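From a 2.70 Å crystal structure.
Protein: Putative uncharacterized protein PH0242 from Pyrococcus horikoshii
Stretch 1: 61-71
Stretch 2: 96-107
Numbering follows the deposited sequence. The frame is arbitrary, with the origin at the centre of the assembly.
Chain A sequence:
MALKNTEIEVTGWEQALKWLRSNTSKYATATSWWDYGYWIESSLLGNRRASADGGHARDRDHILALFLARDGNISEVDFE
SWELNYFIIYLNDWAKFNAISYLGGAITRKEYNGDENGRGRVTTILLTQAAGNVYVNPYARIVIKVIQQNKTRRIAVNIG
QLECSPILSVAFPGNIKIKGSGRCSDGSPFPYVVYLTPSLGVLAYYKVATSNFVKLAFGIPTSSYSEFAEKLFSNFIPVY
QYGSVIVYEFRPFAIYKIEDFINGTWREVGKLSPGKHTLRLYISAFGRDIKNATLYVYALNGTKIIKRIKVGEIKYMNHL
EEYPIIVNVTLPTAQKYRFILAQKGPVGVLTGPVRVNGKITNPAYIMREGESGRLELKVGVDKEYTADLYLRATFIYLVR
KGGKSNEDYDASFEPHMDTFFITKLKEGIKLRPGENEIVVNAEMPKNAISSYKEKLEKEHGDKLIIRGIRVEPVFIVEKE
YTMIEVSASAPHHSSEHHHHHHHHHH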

# COMPACT_ATOMS: atom_id res chain seq x y z
N ASP A 61 8.83 -9.73 -3.57
CA ASP A 61 9.02 -8.82 -4.69
C ASP A 61 7.82 -8.78 -5.62
O ASP A 61 7.42 -7.72 -6.10
CB ASP A 61 10.25 -9.23 -5.52
CG ASP A 61 11.61 -8.79 -4.90
OD1 ASP A 61 11.66 -8.34 -3.71
OD2 ASP A 61 12.63 -8.91 -5.62
N HIS A 62 7.25 -9.96 -5.89
CA HIS A 62 6.10 -10.07 -6.79
C HIS A 62 4.91 -9.39 -6.20
O HIS A 62 4.07 -8.82 -6.94
CB HIS A 62 5.78 -11.52 -7.09
CG HIS A 62 6.80 -12.19 -7.93
ND1 HIS A 62 6.87 -12.02 -9.26
CD2 HIS A 62 7.87 -13.04 -7.59
CE1 HIS A 62 7.90 -12.73 -9.76
NE2 HIS A 62 8.51 -13.35 -8.73
N ILE A 63 4.81 -9.44 -4.86
CA ILE A 63 3.69 -8.82 -4.20
C ILE A 63 3.85 -7.29 -4.12
O ILE A 63 2.91 -6.52 -4.44
CB ILE A 63 3.38 -9.51 -2.85
CG1 ILE A 63 3.20 -11.02 -3.08
CG2 ILE A 63 2.14 -8.90 -2.21
CD1 ILE A 63 2.28 -11.41 -4.22
N LEU A 64 5.04 -6.83 -3.75
CA LEU A 64 5.34 -5.41 -3.88
C LEU A 64 5.04 -4.91 -5.30
O LEU A 64 4.46 -3.83 -5.47
CB LEU A 64 6.78 -5.07 -3.46
CG LEU A 64 7.10 -5.17 -1.96
CD1 LEU A 64 8.54 -4.75 -1.68
CD2 LEU A 64 6.15 -4.34 -1.11
N ALA A 65 5.40 -5.68 -6.32
CA ALA A 65 5.26 -5.19 -7.68
C ALA A 65 3.79 -5.22 -8.03
O ALA A 65 3.33 -4.37 -8.80
CB ALA A 65 6.08 -6.00 -8.67
N LEU A 66 3.06 -6.18 -7.45
CA LEU A 66 1.65 -6.34 -7.76
C LEU A 66 0.97 -5.06 -7.29
O LEU A 66 0.23 -4.41 -8.03
CB LEU A 66 1.06 -7.57 -7.07
CG LEU A 66 -0.44 -7.87 -7.35
CD1 LEU A 66 -0.80 -7.87 -8.85
CD2 LEU A 66 -0.87 -9.19 -6.74
N PHE A 67 1.25 -4.68 -6.05
CA PHE A 67 0.79 -3.39 -5.54
C PHE A 67 1.16 -2.21 -6.45
O PHE A 67 0.28 -1.46 -6.83
CB PHE A 67 1.34 -3.15 -4.14
CG PHE A 67 0.98 -1.83 -3.58
CD1 PHE A 67 -0.36 -1.48 -3.40
CD2 PHE A 67 1.98 -0.92 -3.22
CE1 PHE A 67 -0.69 -0.24 -2.88
CE2 PHE A 67 1.65 0.33 -2.69
CZ PHE A 67 0.31 0.67 -2.53
N LEU A 68 2.43 -2.06 -6.80
CA LEU A 68 2.92 -0.82 -7.42
C LEU A 68 2.48 -0.63 -8.86
O LEU A 68 2.18 0.48 -9.26
CB LEU A 68 4.44 -0.69 -7.32
CG LEU A 68 4.99 -0.48 -5.89
CD1 LEU A 68 6.48 -0.76 -5.76
CD2 LEU A 68 4.68 0.90 -5.38
N ALA A 69 2.46 -1.72 -9.63
CA ALA A 69 2.27 -1.67 -11.07
C ALA A 69 0.80 -1.74 -11.43
O ALA A 69 0.43 -1.61 -12.58
CB ALA A 69 3.04 -2.81 -11.75
N ARG A 70 -0.07 -1.97 -10.46
CA ARG A 70 -1.46 -2.19 -10.83
C ARG A 70 -2.42 -1.24 -10.20
O ARG A 70 -2.04 -0.35 -9.46
CB ARG A 70 -1.88 -3.61 -10.53
CG ARG A 70 -0.94 -4.59 -11.15
CD ARG A 70 -1.20 -4.83 -12.64
NE ARG A 70 -1.13 -6.28 -12.73
CZ ARG A 70 -2.04 -7.06 -13.29
NH1 ARG A 70 -3.05 -6.53 -13.94
NH2 ARG A 70 -1.86 -8.38 -13.24
N ASP A 71 -3.69 -1.46 -10.49
CA ASP A 71 -4.73 -0.51 -10.22
C ASP A 71 -5.91 -1.36 -9.84
O ASP A 71 -5.99 -2.52 -10.24
CB ASP A 71 -5.03 0.27 -11.50
CG ASP A 71 -6.09 1.34 -11.32
OD1 ASP A 71 -6.70 1.74 -12.36
OD2 ASP A 71 -6.31 1.77 -10.15
N LYS A 96 13.32 1.81 -12.44
CA LYS A 96 13.17 0.37 -12.31
C LYS A 96 11.80 -0.12 -12.77
O LYS A 96 11.46 -1.30 -12.59
CB LYS A 96 13.45 -0.07 -10.88
CG LYS A 96 14.91 -0.01 -10.55
CD LYS A 96 15.21 -0.19 -9.08
CE LYS A 96 16.69 -0.46 -8.98
NZ LYS A 96 17.10 -1.11 -7.72
N PHE A 97 11.01 0.76 -13.39
CA PHE A 97 9.61 0.41 -13.56
C PHE A 97 9.27 -0.72 -14.52
O PHE A 97 8.25 -1.37 -14.33
CB PHE A 97 8.70 1.63 -13.74
CG PHE A 97 7.35 1.44 -13.08
CD1 PHE A 97 7.24 1.47 -11.68
CD2 PHE A 97 6.21 1.20 -13.83
CE1 PHE A 97 6.02 1.26 -11.06
CE2 PHE A 97 4.99 1.03 -13.21
CZ PHE A 97 4.90 1.04 -11.83
N ASN A 98 10.11 -0.99 -15.52
CA ASN A 98 9.89 -2.17 -16.36
C ASN A 98 9.97 -3.44 -15.52
O ASN A 98 9.09 -4.29 -15.59
CB ASN A 98 10.90 -2.25 -17.51
CG ASN A 98 10.49 -1.42 -18.71
OD1 ASN A 98 10.70 -1.86 -19.85
ND2 ASN A 98 9.91 -0.21 -18.50
N ALA A 99 11.00 -3.54 -14.68
CA ALA A 99 11.13 -4.72 -13.83
C ALA A 99 9.91 -4.87 -12.95
O ALA A 99 9.34 -5.98 -12.87
CB ALA A 99 12.41 -4.68 -13.00
N ILE A 100 9.52 -3.77 -12.29
CA ILE A 100 8.38 -3.77 -11.39
C ILE A 100 7.13 -4.13 -12.16
O ILE A 100 6.34 -4.94 -11.69
CB ILE A 100 8.17 -2.41 -10.69
CG1 ILE A 100 9.44 -2.01 -9.89
CG2 ILE A 100 6.93 -2.44 -9.79
CD1 ILE A 100 9.43 -0.60 -9.33
N SER A 101 6.95 -3.55 -13.34
CA SER A 101 5.77 -3.87 -14.15
C SER A 101 5.72 -5.36 -14.51
O SER A 101 4.65 -6.01 -14.40
CB SER A 101 5.71 -3.04 -15.40
OG SER A 101 5.62 -1.68 -15.07
N TYR A 102 6.87 -5.88 -14.94
CA TYR A 102 6.97 -7.30 -15.29
C TYR A 102 6.66 -8.16 -14.09
O TYR A 102 5.73 -8.97 -14.14
CB TYR A 102 8.33 -7.68 -15.90
CG TYR A 102 8.40 -9.13 -16.34
CD1 TYR A 102 7.46 -9.66 -17.21
CD2 TYR A 102 9.42 -9.97 -15.88
CE1 TYR A 102 7.53 -10.97 -17.62
CE2 TYR A 102 9.50 -11.28 -16.28
CZ TYR A 102 8.54 -11.78 -17.15
OH TYR A 102 8.60 -13.10 -17.58
N LEU A 103 7.39 -7.94 -13.01
CA LEU A 103 7.23 -8.75 -11.83
C LEU A 103 5.85 -8.66 -11.21
O LEU A 103 5.47 -9.57 -10.48
CB LEU A 103 8.30 -8.43 -10.80
CG LEU A 103 9.76 -8.75 -11.16
CD1 LEU A 103 10.68 -8.09 -10.15
CD2 LEU A 103 10.00 -10.26 -11.20
N GLY A 104 5.09 -7.60 -11.52
CA GLY A 104 3.74 -7.40 -10.97
C GLY A 104 2.63 -7.83 -11.92
O GLY A 104 1.44 -7.69 -11.62
N GLY A 105 3.02 -8.34 -13.09
CA GLY A 105 2.06 -8.90 -14.03
C GLY A 105 1.35 -7.86 -14.88
O GLY A 105 0.36 -8.18 -15.54
N ALA A 106 1.88 -6.63 -14.90
CA ALA A 106 1.32 -5.54 -15.72
C ALA A 106 1.66 -5.63 -17.21
O ALA A 106 0.95 -5.09 -18.05
CB ALA A 106 1.78 -4.19 -15.17
N ILE A 107 2.80 -6.24 -17.53
CA ILE A 107 3.31 -6.30 -18.89
C ILE A 107 3.87 -7.70 -19.21
O ILE A 107 4.16 -8.50 -18.33
CB ILE A 107 4.43 -5.26 -19.13
CG1 ILE A 107 5.62 -5.47 -18.20
CG2 ILE A 107 3.91 -3.84 -19.02
CD1 ILE A 107 6.84 -4.68 -18.64

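Small residues let helices pack closely, and carbonyls freed at a helix end invite side-chain donors; the contact between 61-71 and 96-107 illustrates both. The two helices cross at 103°, their axes approaching to 7.9 Å, and 559 Å² of surface is buried.

Close packing depends on alanine and glycine. Leu66 CA lies 4.0 Å from Gly104 CA, where a side chain could not fit: an ideal CB on Gly104 would sit 2.4 Å from Ala65 O. Gly105, with positive phi, turns the chain in a Schellman motif.

Around this point the apolar side chains interlock. Ala65 CB meets Ile100 CG2 at 3.8 Å and Leu103 CB at 3.9 Å, while Leu68 CB also reaches Ile100 CG2 at 3.9 Å. Ala69 is short enough to let the backbone of Ser101 approach, its CB lying 3.8 Å from Ser101 CA, and its CB also touches Ala106 CB at 3.9 Å.

Two hydrogen bonds engage the end of the second helix. His62 ND1 donates to Leu103 O (3.1 Å), near the plane of the imidazole. The long side chain of Arg70 starts sideways but brings NE to Gly104 O at 3.1 Å, almost perfectly linear at 176°, with Ala106 CA over one guanidinium face.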